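Lys-gingipain catalytic subunit (PDB 6I9A) acts as a secreted, calcium-binding cysteine endopeptidase that cleaves proteins after lysine and may serve as a virulence factor in periodontal disease. Local coordinates at residues T101-S106 with Y353-H358; Y117-S122 with L360-V365. All coordinates share one frame; numbering follows the deposited sequence. Where two conformers were deposited one is given.

Interaction 1: residues T101-S106 with Y353-H358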
ATOM      1  N   THR A 101       1.386   6.756 -16.343  1.00  9.54           N
ATOM      2  CA  THR A 101       1.485   7.099 -14.932  1.00  9.55           C
ATOM      3  C   THR A 101       0.138   7.574 -14.457  1.00  9.80           C
ATOM      4  O   THR A 101      -0.660   8.174 -15.199  1.00 10.55           O
ATOM      5  CB  THR A 101       2.553   8.205 -14.657  1.00 10.69           C
ATOM      6  OG1 THR A 101       2.725   8.410 -13.254  1.00 10.29           O
ATOM      7  CG2 THR A 101       2.240   9.562 -15.307  1.00 11.14           C
ATOM      8  N   ASP A 102      -0.054   7.361 -13.151  1.00  9.59           N
ATOM      9  CA  ASP A 102      -1.189   7.890 -12.398  1.00  9.70           C
ATOM     10  C   ASP A 102      -0.767   9.109 -11.574  1.00  9.68           C
ATOM     11  O   ASP A 102      -1.596   9.693 -10.871  1.00 10.24           O
ATOM     12  CB  ASP A 102      -1.780   6.831 -11.442  1.00 10.72           C
ATOM     13  CG  ASP A 102      -2.581   5.773 -12.146  1.00 11.05           C
ATOM     14  OD1 ASP A 102      -3.073   6.057 -13.254  1.00 11.26           O
ATOM     15  OD2 ASP A 102      -2.725   4.642 -11.572  1.00 11.04           O
ATOM     16  N   LEU A 103       0.515   9.523 -11.678  1.00  9.51           N
ATOM     17  CA  LEU A 103       0.985  10.610 -10.812  1.00 10.23           C
ATOM     18  C   LEU A 103       0.136  11.857 -10.927  1.00 10.71           C
ATOM     19  O   LEU A 103      -0.091  12.535  -9.893  1.00 11.29           O
ATOM     20  CB  LEU A 103       2.437  10.975 -11.196  1.00 11.19           C
ATOM     21  CG  LEU A 103       3.041  12.131 -10.363  1.00 10.99           C
ATOM     22  CD1 LEU A 103       3.117  11.824  -8.880  1.00 13.11           C
ATOM     23  CD2 LEU A 103       4.409  12.507 -10.892  1.00 11.33           C
ATOM     24  N   TYR A 104      -0.279  12.212 -12.153  1.00 10.23           N
ATOM     25  CA  TYR A 104      -0.919  13.527 -12.324  1.00 10.61           C
ATOM     26  C   TYR A 104      -2.379  13.553 -11.857  1.00 11.40           C
ATOM     27  O   TYR A 104      -2.923  14.644 -11.707  1.00 12.86           O
ATOM     28  CB  TYR A 104      -0.721  14.000 -13.752  1.00 12.42           C
ATOM     29  CG  TYR A 104       0.767  14.227 -13.953  1.00 12.12           C
ATOM     30  CD1 TYR A 104       1.521  13.364 -14.750  1.00 11.93           C
ATOM     31  CD2 TYR A 104       1.435  15.224 -13.248  1.00 12.82           C
ATOM     32  CE1 TYR A 104       2.906  13.501 -14.864  1.00 11.95           C
ATOM     33  CE2 TYR A 104       2.811  15.374 -13.346  1.00 12.67           C
ATOM     34  CZ  TYR A 104       3.544  14.513 -14.159  1.00 12.09           C
ATOM     35  OH  TYR A 104       4.914  14.621 -14.205  1.00 12.44           O
ATOM     36  N   TYR A 105      -2.950  12.413 -11.510  1.00 10.92           N
ATOM     37  CA  TYR A 105      -4.221  12.458 -10.772  1.00 11.83           C
ATOM     38  C   TYR A 105      -3.979  12.936  -9.337  1.00 13.74           C
ATOM     39  O   TYR A 105      -4.813  13.649  -8.773  1.00 15.53           O
ATOM     40  CB  TYR A 105      -4.873  11.070 -10.709  1.00 10.92           C
ATOM     41  CG  TYR A 105      -5.331  10.555 -12.067  1.00 10.42           C
ATOM     42  CD1 TYR A 105      -6.167  11.320 -12.887  1.00 11.55           C
ATOM     43  CD2 TYR A 105      -4.925   9.303 -12.529  1.00 10.88           C
ATOM     44  CE1 TYR A 105      -6.573  10.847 -14.141  1.00 11.72           C
ATOM     45  CE2 TYR A 105      -5.319   8.822 -13.778  1.00 11.64           C
ATOM     46  CZ  TYR A 105      -6.150   9.597 -14.581  1.00 12.22           C
ATOM     47  OH  TYR A 105      -6.529   9.147 -15.823  1.00 12.70           O
ATOM     48  N   SER A 106      -2.838  12.537  -8.750  1.00 13.80           N
ATOM     49  CA  SER A 106      -2.456  12.794  -7.340  1.00 16.22           C
ATOM     50  C   SER A 106      -1.713  14.109  -7.147  1.00 15.44           C
ATOM     51  O   SER A 106      -1.755  14.658  -6.038  1.00 17.59           O
ATOM     52  CB  SER A 106      -1.593  11.638  -6.806  1.00 17.81           C
ATOM     53  OG  SER A 106      -0.249  11.596  -7.261  1.00 16.02           O
ATOM     54  N   TYR A 353      11.204   9.085 -10.977  1.00  8.38           N
ATOM     55  CA  TYR A 353      10.782   8.080  -9.967  1.00  8.60           C
ATOM     56  C   TYR A 353       9.367   8.321  -9.467  1.00  8.34           C
ATOM     57  O   TYR A 353       8.598   7.353  -9.341  1.00  9.02           O
ATOM     58  CB  TYR A 353      11.778   7.984  -8.793  1.00  8.78           C
ATOM     59  CG  TYR A 353      12.695   6.790  -9.026  1.00  9.02           C
ATOM     60  CD1 TYR A 353      12.677   5.693  -8.169  1.00  8.89           C
ATOM     61  CD2 TYR A 353      13.492   6.712 -10.170  1.00  9.94           C
ATOM     62  CE1 TYR A 353      13.422   4.548  -8.450  1.00  9.10           C
ATOM     63  CE2 TYR A 353      14.182   5.549 -10.491  1.00  9.34           C
ATOM     64  CZ  TYR A 353      14.141   4.475  -9.627  1.00  9.22           C
ATOM     65  OH  TYR A 353      14.844   3.346  -9.945  1.00  9.50           O
ATOM     66  N   TRP A 354       8.979   9.590  -9.232  1.00  8.57           N
ATOM     67  CA  TRP A 354       7.600   9.850  -8.793  1.00  8.99           C
ATOM     68  C   TRP A 354       6.624   9.473  -9.883  1.00  8.70           C
ATOM     69  O   TRP A 354       5.528   9.007  -9.553  1.00  9.14           O
ATOM     70  CB  TRP A 354       7.471  11.308  -8.348  1.00  8.58           C
ATOM     71  CG  TRP A 354       8.156  11.580  -7.037  1.00  8.60           C
ATOM     72  CD1 TRP A 354       9.409  12.124  -6.847  1.00  8.71           C
ATOM     73  CD2 TRP A 354       7.664  11.223  -5.734  1.00  8.95           C
ATOM     74  NE1 TRP A 354       9.709  12.155  -5.506  1.00  9.31           N
ATOM     75  CE2 TRP A 354       8.653  11.602  -4.789  1.00  9.29           C
ATOM     76  CE3 TRP A 354       6.495  10.593  -5.282  1.00  9.89           C
ATOM     77  CZ2 TRP A 354       8.484  11.407  -3.408  1.00 10.00           C
ATOM     78  CZ3 TRP A 354       6.321  10.431  -3.926  1.00 10.04           C
ATOM     79  CH2 TRP A 354       7.314  10.801  -2.995  1.00  9.94           C
ATOM     80  N   GLU A 355       6.969   9.639 -11.179  1.00  8.51           N
ATOM     81  CA  GLU A 355       6.111   9.182 -12.268  1.00  8.75           C
ATOM     82  C   GLU A 355       6.135   7.651 -12.448  1.00  8.35           C
ATOM     83  O   GLU A 355       5.199   7.087 -13.031  1.00  9.26           O
ATOM     84  CB  GLU A 355       6.567   9.795 -13.594  1.00  9.18           C
ATOM     85  CG  GLU A 355       6.267  11.277 -13.780  1.00 10.28           C
ATOM     86  CD  GLU A 355       6.679  11.802 -15.137  1.00 11.47           C
ATOM     87  OE1 GLU A 355       7.511  11.164 -15.826  1.00 10.85           O
ATOM     88  OE2 GLU A 355       6.138  12.856 -15.530  1.00 11.81           O
ATOM     89  N   ALA A 356       7.239   7.008 -12.066  1.00  8.22           N
ATOM     90  CA  ALA A 356       7.474   5.609 -12.401  1.00  8.48           C
ATOM     91  C   ALA A 356       6.751   4.607 -11.492  1.00  7.71           C
ATOM     92  O   ALA A 356       6.111   3.674 -11.964  1.00  8.62           O
ATOM     93  CB  ALA A 356       8.979   5.314 -12.340  1.00  9.07           C
ATOM     94  N   TYR A 357       6.948   4.761 -10.168  1.00  7.82           N
ATOM     95  CA  TYR A 357       6.462   3.751  -9.219  1.00  7.97           C
ATOM     96  C   TYR A 357       4.983   3.877  -8.967  1.00  8.03           C
ATOM     97  O   TYR A 357       4.431   5.004  -8.856  1.00  9.07           O
ATOM     98  CB  TYR A 357       7.291   3.783  -7.944  1.00  8.94           C
ATOM     99  CG  TYR A 357       8.495   2.851  -8.017  1.00  8.76           C
ATOM    100  CD1 TYR A 357       9.715   3.275  -8.559  1.00  9.33           C
ATOM    101  CD2 TYR A 357       8.393   1.522  -7.623  1.00 10.01           C
ATOM    102  CE1 TYR A 357      10.794   2.399  -8.665  1.00  8.81           C
ATOM    103  CE2 TYR A 357       9.477   0.659  -7.706  1.00  9.57           C
ATOM    104  CZ  TYR A 357      10.677   1.105  -8.214  1.00  8.82           C
ATOM    105  OH  TYR A 357      11.722   0.209  -8.246  1.00  9.41           O
ATOM    106  N   HIS A 358       4.321   2.731  -8.882  1.00  7.93           N
ATOM    107  CA  HIS A 358       2.884   2.669  -8.625  1.00  8.12           C
ATOM    108  C   HIS A 358       2.570   1.588  -7.642  1.00  7.84           C
ATOM    109  O   HIS A 358       3.276   0.582  -7.557  1.00  8.89           O
ATOM    110  CB  HIS A 358       2.152   2.328  -9.950  1.00  9.19           C
ATOM    111  CG  HIS A 358       2.144   3.467 -10.936  1.00  8.69           C
ATOM    112  ND1 HIS A 358       3.246   3.780 -11.687  1.00  8.91           N
ATOM    113  CD2 HIS A 358       1.165   4.373 -11.208  1.00  9.38           C
ATOM    114  CE1 HIS A 358       2.911   4.862 -12.404  1.00  9.16           C
ATOM    115  NE2 HIS A 358       1.665   5.257 -12.140  1.00  9.61           N
TER
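Thr101, Asp102 and Tyr104 meet Glu355 and His358 in a buried, mainly polar contact, where the end of strand 100-101 and the turn into the short helix 103-106 abut the end of helix 350-356 and the start of strand 357-361 in the C25 peptidase domain. Thr101 OG1, anti to its backbone N (chi1 -174°), donates to Glu355 O at 2.8 Å. Thr101 OG1 in turn accepts from Leu103 N at 2.9 Å, so one hydroxyl caps the short helix and also reaches across the contact. His358 comes in by its ring edge: NE2 accepts from Asp102 N at 2.9 Å, almost exactly in the ring plane, while ND1 donates to Ala356 O from above the carbonyl plane. Tyr104 OH makes a short 2.5 Å bond to OE2 of Glu355, on the lone pair turned away from OE1, with ring and carboxylate planes 85° apart. Lys95, Lys96 and Thr97 also give backbone N-H groups to this carboxylate, and His351 is a second partner of Tyr104 OH. Leu103 CD2 packs 3.6 Å from Glu355 CG and 4.2 Å from Trp354 CB. Because NE2 of His358 accepts from an amide while ND1 donates to a carbonyl, this pairing fixes the ring's rotation and is consistent with a neutral imidazole carrying its proton on ND1.

Interaction 2: residues Y117-S122 with L360-V365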
ATOM      1  N   TYR A 117      -2.095   9.739  -1.264  1.00  9.66           N
ATOM      2  CA  TYR A 117      -1.582   8.395  -1.527  1.00  9.30           C
ATOM      3  C   TYR A 117      -2.489   7.708  -2.509  1.00  9.26           C
ATOM      4  O   TYR A 117      -3.676   7.476  -2.204  1.00 10.71           O
ATOM      5  CB  TYR A 117      -1.575   7.594  -0.232  1.00  9.22           C
ATOM      6  CG  TYR A 117      -0.419   7.819   0.714  1.00  8.85           C
ATOM      7  CD1 TYR A 117       0.836   8.246   0.247  1.00  9.72           C
ATOM      8  CD2 TYR A 117      -0.523   7.479   2.060  1.00  9.77           C
ATOM      9  CE1 TYR A 117       1.926   8.344   1.112  1.00  9.52           C
ATOM     10  CE2 TYR A 117       0.558   7.583   2.933  1.00  9.62           C
ATOM     11  CZ  TYR A 117       1.786   8.000   2.444  1.00  9.59           C
ATOM     12  OH  TYR A 117       2.873   8.116   3.282  1.00  9.68           O
ATOM     13  N   THR A 118      -1.992   7.420  -3.704  1.00  9.40           N
ATOM     14  CA  THR A 118      -2.777   6.908  -4.797  1.00  9.41           C
ATOM     15  C   THR A 118      -2.452   5.483  -5.091  1.00  8.88           C
ATOM     16  O   THR A 118      -1.271   5.094  -5.163  1.00  8.86           O
ATOM     17  CB  THR A 118      -2.505   7.803  -6.029  1.00 11.41           C
ATOM     18  OG1 THR A 118      -2.895   9.148  -5.673  1.00 13.96           O
ATOM     19  CG2 THR A 118      -3.283   7.394  -7.254  1.00 12.27           C
ATOM     20  N   PHE A 119      -3.481   4.684  -5.347  1.00  8.74           N
ATOM     21  CA  PHE A 119      -3.302   3.292  -5.748  1.00  8.29           C
ATOM     22  C   PHE A 119      -4.376   2.965  -6.742  1.00  8.10           C
ATOM     23  O   PHE A 119      -5.426   3.616  -6.791  1.00  9.17           O
ATOM     24  CB  PHE A 119      -3.299   2.341  -4.544  1.00  8.78           C
ATOM     25  CG  PHE A 119      -4.562   2.416  -3.699  1.00  9.22           C
ATOM     26  CD1 PHE A 119      -5.656   1.606  -3.990  1.00 10.04           C
ATOM     27  CD2 PHE A 119      -4.620   3.241  -2.563  1.00  9.43           C
ATOM     28  CE1 PHE A 119      -6.774   1.614  -3.177  1.00  9.47           C
ATOM     29  CE2 PHE A 119      -5.767   3.267  -1.787  1.00  9.96           C
ATOM     30  CZ  PHE A 119      -6.822   2.445  -2.083  1.00  9.52           C
ATOM     31  N   ARG A 120      -4.144   1.900  -7.509  1.00  8.72           N
ATOM     32  CA  ARG A 120      -5.058   1.483  -8.554  1.00  8.83           C
ATOM     33  C   ARG A 120      -5.439   0.030  -8.386  1.00  8.63           C
ATOM     34  O   ARG A 120      -4.587  -0.860  -8.449  1.00  9.54           O
ATOM     35  CB  ARG A 120      -4.464   1.745  -9.954  1.00  9.40           C
ATOM     36  CG  ARG A 120      -5.321   1.216 -11.107  1.00 10.99           C
ATOM     37  CD  ARG A 120      -4.649   1.413 -12.446  1.00 10.07           C
ATOM     38  NE  ARG A 120      -4.584   2.812 -12.863  1.00  9.68           N
ATOM     39  CZ  ARG A 120      -5.315   3.320 -13.857  1.00 10.23           C
ATOM     40  NH1 ARG A 120      -6.326   2.609 -14.400  1.00 10.82           N
ATOM     41  NH2 ARG A 120      -5.077   4.540 -14.290  1.00 10.56           N
ATOM     42  N   MET A 121      -6.737  -0.222  -8.154  1.00  9.45           N
ATOM     43  CA  MET A 121      -7.322  -1.547  -8.129  0.67  9.54           C
ATOM     44  C   MET A 121      -7.653  -1.853  -9.573  1.00  9.84           C
ATOM     45  O   MET A 121      -8.769  -1.589 -10.041  1.00 10.48           O
ATOM     46  CB  MET A 121      -8.565  -1.547  -7.228  0.67 10.12           C
ATOM     47  CG  MET A 121      -8.285  -1.030  -5.811  0.67 10.89           C
ATOM     48  SD  MET A 121      -7.641  -2.313  -4.729  0.67 11.51           S
ATOM     49  CE  MET A 121      -9.128  -2.959  -4.280  0.67 10.93           C
ATOM     50  N   SER A 122      -6.669  -2.326 -10.336  1.00  9.58           N
ATOM     51  CA  SER A 122      -6.860  -2.551 -11.774  1.00  9.91           C
ATOM     52  C   SER A 122      -7.499  -3.907 -12.025  1.00 10.14           C
ATOM     53  O   SER A 122      -6.920  -4.954 -11.664  1.00 10.72           O
ATOM     54  CB  SER A 122      -5.520  -2.467 -12.507  1.00 10.47           C
ATOM     55  OG  SER A 122      -5.827  -2.725 -13.870  1.00 10.78           O
ATOM     56  N   LEU A 360      -0.412  -1.141  -7.336  1.00  8.57           N
ATOM     57  CA  LEU A 360      -1.543  -1.890  -7.915  1.00  8.92           C
ATOM     58  C   LEU A 360      -2.110  -2.752  -6.780  1.00  8.63           C
ATOM     59  O   LEU A 360      -1.367  -3.277  -5.938  1.00 10.59           O
ATOM     60  CB  LEU A 360      -1.100  -2.745  -9.102  1.00  9.96           C
ATOM     61  CG  LEU A 360      -0.712  -1.891 -10.322  1.00 10.33           C
ATOM     62  CD1 LEU A 360       0.198  -2.659 -11.283  1.00 10.94           C
ATOM     63  CD2 LEU A 360      -1.983  -1.428 -11.058  1.00 12.83           C
ATOM     64  N   GLY A 361      -3.438  -2.853  -6.722  1.00  9.05           N
ATOM     65  CA  GLY A 361      -4.062  -3.423  -5.536  1.00  9.65           C
ATOM     66  C   GLY A 361      -4.213  -2.345  -4.463  1.00  9.56           C
ATOM     67  O   GLY A 361      -4.256  -1.152  -4.776  1.00 10.73           O
ATOM     68  N   ASP A 362      -4.375  -2.736  -3.198  1.00  8.94           N
ATOM     69  CA  ASP A 362      -4.845  -1.794  -2.186  1.00  9.23           C
ATOM     70  C   ASP A 362      -3.700  -1.194  -1.385  1.00  8.46           C
ATOM     71  O   ASP A 362      -3.132  -1.798  -0.461  1.00  9.03           O
ATOM     72  CB  ASP A 362      -5.842  -2.520  -1.275  1.00  9.93           C
ATOM     73  CG  ASP A 362      -6.521  -1.595  -0.267  1.00  9.25           C
ATOM     74  OD1 ASP A 362      -6.104  -0.413  -0.164  1.00  9.67           O
ATOM     75  OD2 ASP A 362      -7.499  -2.045   0.385  1.00 10.06           O
ATOM     76  N   GLY A 363      -3.382   0.054  -1.718  1.00  8.39           N
ATOM     77  CA  GLY A 363      -2.320   0.798  -1.066  1.00  9.43           C
ATOM     78  C   GLY A 363      -2.630   1.287   0.336  1.00  8.42           C
ATOM     79  O   GLY A 363      -1.737   1.712   1.085  1.00  8.83           O
ATOM     80  N   SER A 364      -3.922   1.192   0.737  1.00  8.51           N
ATOM     81  CA  SER A 364      -4.334   1.619   2.081  1.00  8.92           C
ATOM     82  C   SER A 364      -4.163   0.545   3.135  1.00  8.66           C
ATOM     83  O   SER A 364      -4.369   0.810   4.314  1.00  9.13           O
ATOM     84  CB  SER A 364      -5.767   2.151   2.086  1.00  9.54           C
ATOM     85  OG  SER A 364      -6.724   1.108   1.952  1.00  9.67           O
ATOM     86  N   VAL A 365      -3.776  -0.677   2.737  1.00  8.81           N
ATOM     87  CA  VAL A 365      -3.513  -1.748   3.725  1.00  9.51           C
ATOM     88  C   VAL A 365      -2.318  -1.329   4.571  1.00  9.13           C
ATOM     89  O   VAL A 365      -1.322  -0.756   4.067  1.00  8.59           O
ATOM     90  CB  VAL A 365      -3.231  -3.074   2.988  1.00  9.33           C
ATOM     91  CG1 VAL A 365      -2.712  -4.150   3.956  1.00 10.73           C
ATOM     92  CG2 VAL A 365      -4.471  -3.571   2.248  1.00 10.04           C
TER
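Arg120 and Leu360 form a single backbone bridge, CA atoms 4.9 Å apart, between short segments, 119-122 and 360-364, whose directions differ by 135°. It joins the edge strands of two sheets in the C25 peptidase domain: 117-121 closes a parallel sheet and 357-361 a mixed one. Gly361 N donates to Arg120 O at 2.9 Å, from above the carbonyl plane, and Leu360 CA-H makes a CA-H...O contact with the same oxygen. The Leu360 and Arg120 side chains run alongside each other in one direction; CD2 of the leucine also meets Ser122 CB at 4.0 Å. The guanidinium lies further off, salt-bridged to Asp102, and Ser122 OG bonds to Glu263. Next to the bridge, Phe119 lies over the 361-364 chain. Its CG sits between the backbone N and the carbonyl carbon (chi1 58°), and one ring face takes Gly363 N, 3.3 Å above the plane and toward the rim. Gly363, lacking a side chain, lets Phe119 pack this closely, because Phe119 CB fills the direction a CB would take. Asp362 points the same way as Phe119, its carboxylate turned 30° from the ring and OD1 3.5 Å from Phe119 CZ. OD2 of this aspartate has a salt bridge to Lys35. Asp362 OD1 closes an Asx turn, accepting from Ser364 N at 2.9 Å and on its syn side from Ser364 OG at 2.7 Å.

In the fold
Interactions 1 and 2, with centres about 12 Å apart, tie successive parts of the chain, 101-106 and 117-122, to the two ends of strand 357-361. A salt bridge couples them directly: Asp102 OD1 lies 2.7 Å from Arg120 NH2. Both lie near the calcium site of Asp85, Phe254 and Glu263. The side chain of His358 is about 4 Å from that of Phe254, and that of Ser122 about 3 Å from those of Asp85 and Glu263 and about 5 Å from the ion. In interaction 1 the side chain of Trp354 comes about 4 Å from that of Phe113, a ligand of the other calcium. The inhibitor pocket draws on positions 163 to 347, so neither contact lines it.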